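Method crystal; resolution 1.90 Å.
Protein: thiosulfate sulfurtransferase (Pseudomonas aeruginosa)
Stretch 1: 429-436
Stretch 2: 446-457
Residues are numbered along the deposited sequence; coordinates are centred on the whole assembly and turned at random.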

# COMPACT_ATOMS: atom_id res chain seq x y z
N THR A 429 -10.75 -34.35 10.49
CA THR A 429 -9.52 -35.07 10.23
C THR A 429 -9.46 -35.44 8.76
O THR A 429 -10.49 -35.49 8.08
CB THR A 429 -9.43 -36.36 11.08
OG1 THR A 429 -10.50 -37.25 10.72
CG2 THR A 429 -9.54 -36.03 12.56
N ALA A 430 -8.25 -35.69 8.27
CA ALA A 430 -8.05 -36.06 6.88
C ALA A 430 -6.94 -37.10 6.83
O ALA A 430 -6.16 -37.23 7.77
CB ALA A 430 -7.66 -34.84 6.06
N GLU A 431 -6.87 -37.83 5.72
CA GLU A 431 -5.82 -38.83 5.56
C GLU A 431 -4.58 -38.14 5.02
O GLU A 431 -3.46 -38.61 5.20
CB GLU A 431 -6.30 -39.94 4.61
CG GLU A 431 -7.57 -40.63 5.11
CD GLU A 431 -7.85 -41.95 4.41
OE1 GLU A 431 -7.99 -41.96 3.17
OE2 GLU A 431 -7.93 -42.98 5.12
N ARG A 432 -4.79 -37.00 4.37
CA ARG A 432 -3.70 -36.23 3.79
C ARG A 432 -4.16 -34.83 3.42
O ARG A 432 -5.32 -34.62 3.07
CB ARG A 432 -3.18 -36.95 2.54
CG ARG A 432 -4.28 -37.28 1.54
CD ARG A 432 -3.85 -38.36 0.55
NE ARG A 432 -4.93 -38.70 -0.37
CZ ARG A 432 -4.87 -39.69 -1.26
NH1 ARG A 432 -3.79 -40.46 -1.34
NH2 ARG A 432 -5.90 -39.93 -2.07
N TYR A 433 -3.24 -33.87 3.51
CA TYR A 433 -3.54 -32.48 3.19
C TYR A 433 -2.74 -32.02 1.98
O TYR A 433 -1.59 -32.42 1.79
CB TYR A 433 -3.17 -31.57 4.36
CG TYR A 433 -4.02 -31.73 5.59
CD1 TYR A 433 -5.17 -30.96 5.78
CD2 TYR A 433 -3.67 -32.65 6.58
CE1 TYR A 433 -5.93 -31.09 6.94
CE2 TYR A 433 -4.43 -32.79 7.73
CZ TYR A 433 -5.56 -32.00 7.91
OH TYR A 433 -6.31 -32.16 9.05
N VAL A 434 -3.36 -31.18 1.16
CA VAL A 434 -2.71 -30.61 -0.01
C VAL A 434 -2.92 -29.11 0.12
O VAL A 434 -4.06 -28.65 0.21
CB VAL A 434 -3.33 -31.12 -1.32
CG1 VAL A 434 -2.66 -30.42 -2.50
CG2 VAL A 434 -3.15 -32.63 -1.44
N LEU A 435 -1.83 -28.35 0.15
CA LEU A 435 -1.93 -26.90 0.31
C LEU A 435 -1.75 -26.17 -1.02
O LEU A 435 -0.95 -26.57 -1.86
CB LEU A 435 -0.87 -26.42 1.31
CG LEU A 435 -0.66 -27.29 2.56
CD1 LEU A 435 0.33 -26.58 3.48
CD2 LEU A 435 -1.97 -27.55 3.28
N THR A 436 -2.50 -25.09 -1.20
CA THR A 436 -2.41 -24.32 -2.42
C THR A 436 -2.64 -22.83 -2.17
O THR A 436 -2.99 -22.41 -1.06
CB THR A 436 -3.45 -24.80 -3.47
OG1 THR A 436 -3.18 -24.18 -4.74
CG2 THR A 436 -4.86 -24.42 -3.03
N ALA A 446 3.60 -22.66 4.80
CA ALA A 446 2.66 -23.20 5.77
C ALA A 446 2.73 -24.71 5.96
O ALA A 446 2.13 -25.25 6.88
CB ALA A 446 1.23 -22.80 5.38
N VAL A 447 3.48 -25.39 5.09
CA VAL A 447 3.59 -26.85 5.18
C VAL A 447 4.02 -27.35 6.56
O VAL A 447 3.36 -28.21 7.14
CB VAL A 447 4.57 -27.40 4.12
CG1 VAL A 447 4.77 -28.90 4.30
CG2 VAL A 447 4.03 -27.11 2.72
N ALA A 448 5.11 -26.80 7.09
CA ALA A 448 5.62 -27.23 8.39
C ALA A 448 4.59 -27.12 9.51
O ALA A 448 4.49 -28.01 10.36
CB ALA A 448 6.88 -26.44 8.75
N GLU A 449 3.83 -26.03 9.54
CA GLU A 449 2.83 -25.84 10.58
C GLU A 449 1.68 -26.83 10.44
O GLU A 449 1.20 -27.39 11.43
CB GLU A 449 2.27 -24.42 10.57
CG GLU A 449 1.46 -24.14 11.82
CD GLU A 449 0.92 -22.73 11.92
OE1 GLU A 449 1.45 -21.82 11.23
OE2 GLU A 449 -0.03 -22.52 12.70
N VAL A 450 1.22 -27.06 9.22
CA VAL A 450 0.13 -28.00 9.02
C VAL A 450 0.57 -29.40 9.45
O VAL A 450 -0.19 -30.14 10.08
CB VAL A 450 -0.34 -28.02 7.55
CG1 VAL A 450 -1.44 -29.06 7.38
CG2 VAL A 450 -0.87 -26.64 7.15
N GLN A 451 1.81 -29.76 9.13
CA GLN A 451 2.33 -31.07 9.53
C GLN A 451 2.37 -31.18 11.05
O GLN A 451 1.99 -32.20 11.62
CB GLN A 451 3.74 -31.28 8.98
CG GLN A 451 3.84 -31.36 7.48
CD GLN A 451 5.27 -31.46 7.02
OE1 GLN A 451 6.11 -30.64 7.39
NE2 GLN A 451 5.57 -32.47 6.21
N ALA A 452 2.84 -30.12 11.70
CA ALA A 452 2.95 -30.11 13.16
C ALA A 452 1.59 -30.21 13.85
O ALA A 452 1.42 -31.00 14.79
CB ALA A 452 3.67 -28.85 13.62
N LEU A 453 0.63 -29.42 13.39
CA LEU A 453 -0.70 -29.42 13.98
C LEU A 453 -1.52 -30.68 13.71
O LEU A 453 -2.28 -31.14 14.57
CB LEU A 453 -1.49 -28.20 13.50
CG LEU A 453 -0.95 -26.83 13.91
CD1 LEU A 453 -1.61 -25.73 13.08
CD2 LEU A 453 -1.20 -26.61 15.41
N SER A 454 -1.36 -31.26 12.52
CA SER A 454 -2.14 -32.45 12.16
C SER A 454 -1.47 -33.80 12.35
O SER A 454 -2.14 -34.79 12.62
CB SER A 454 -2.60 -32.35 10.70
OG SER A 454 -1.51 -32.55 9.82
N GLY A 455 -0.15 -33.84 12.20
CA GLY A 455 0.56 -35.10 12.33
C GLY A 455 0.19 -36.00 11.17
O GLY A 455 0.34 -37.22 11.25
N LYS A 456 -0.29 -35.39 10.09
CA LYS A 456 -0.70 -36.12 8.89
C LYS A 456 0.19 -35.78 7.70
O LYS A 456 0.96 -34.82 7.74
CB LYS A 456 -2.15 -35.77 8.54
CG LYS A 456 -3.19 -36.18 9.57
CD LYS A 456 -3.33 -37.70 9.64
CE LYS A 456 -4.49 -38.12 10.52
NZ LYS A 456 -4.33 -37.61 11.91
N PRO A 457 0.11 -36.57 6.62
CA PRO A 457 0.92 -36.32 5.42
C PRO A 457 0.47 -35.00 4.81
O PRO A 457 -0.73 -34.76 4.63
CB PRO A 457 0.58 -37.51 4.52
CG PRO A 457 0.22 -38.60 5.48
CD PRO A 457 -0.62 -37.85 6.50

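The centre of this contact is a small apolar cluster between the strand 432-436 and the helix 446-454, which run nearly antiparallel, at 157°, with their axes 9.9 Å apart at closest approach. The stretches bury 444 Å², summed over both sides, with the largest covered areas on Y433 and L435; these two, V447 and V450 are buried in the assembly, which suits their apolar or aromatic side chains. L435 and Y433 lie two residues apart on the strand, and both reach the helix, while the CA-to-CB bond of V434 between them points away. L435 points toward the helix, and with chi1 at -41° and chi2 near 180° its CD1 makes the closest contacts: it lies 3.8 Å from CG2 of V447, 3.9 Å from CG2 of V450 and 4.3 Å from CB of A446. The same methyl also rests on the helix backbone, 3.7 Å from CA of V447. A branched leucine is long enough to span this gap, while the short alanine and the compact valines give it a surface on which to pack closely.

V450 joins the two halves of the cluster. Its CB is directed toward the strand; CG2 lies closest to L435, whereas CG1 lies over one face of the Y433 ring, 4.1 Å from CG of Y433. Beta-branching suits the place, since one side chain offers two methyls diverging from a single carbon. The CA-to-CB bond of Y433 runs sideways, but the m rotamer brings the ring nearer to the second stretch. Its CE2 is 3.5 Å from CB of S454 and 3.8 Å from CB of K456, the latter near the plane of the ring at its edge.

OG of S454 donates to O of V450 at 2.8 Å and accepts from N of K456 at 3.1 Å. These bonds satisfy the hydroxyl, so it can sit beside the tyrosine ring along with CB without a polar partner across the contact. Between S454 and K456, G455 leaves helical geometry with phi at 68°, a conformation that favours glycine.

Beyond this turn the backbone supplies the polar edge. N of Y433 donates to O of P457 at 2.9 Å, with a nearly straight angle of 168°, in the one hydrogen bond between the stretches. The same oxygen receives a CA-H...O contact from R432, whose CA is 3.4 Å from O of P457. Farther out, the methylenes of K456 pass beside the carbonyl of A430, CE lying 3.3 Å from O of A430.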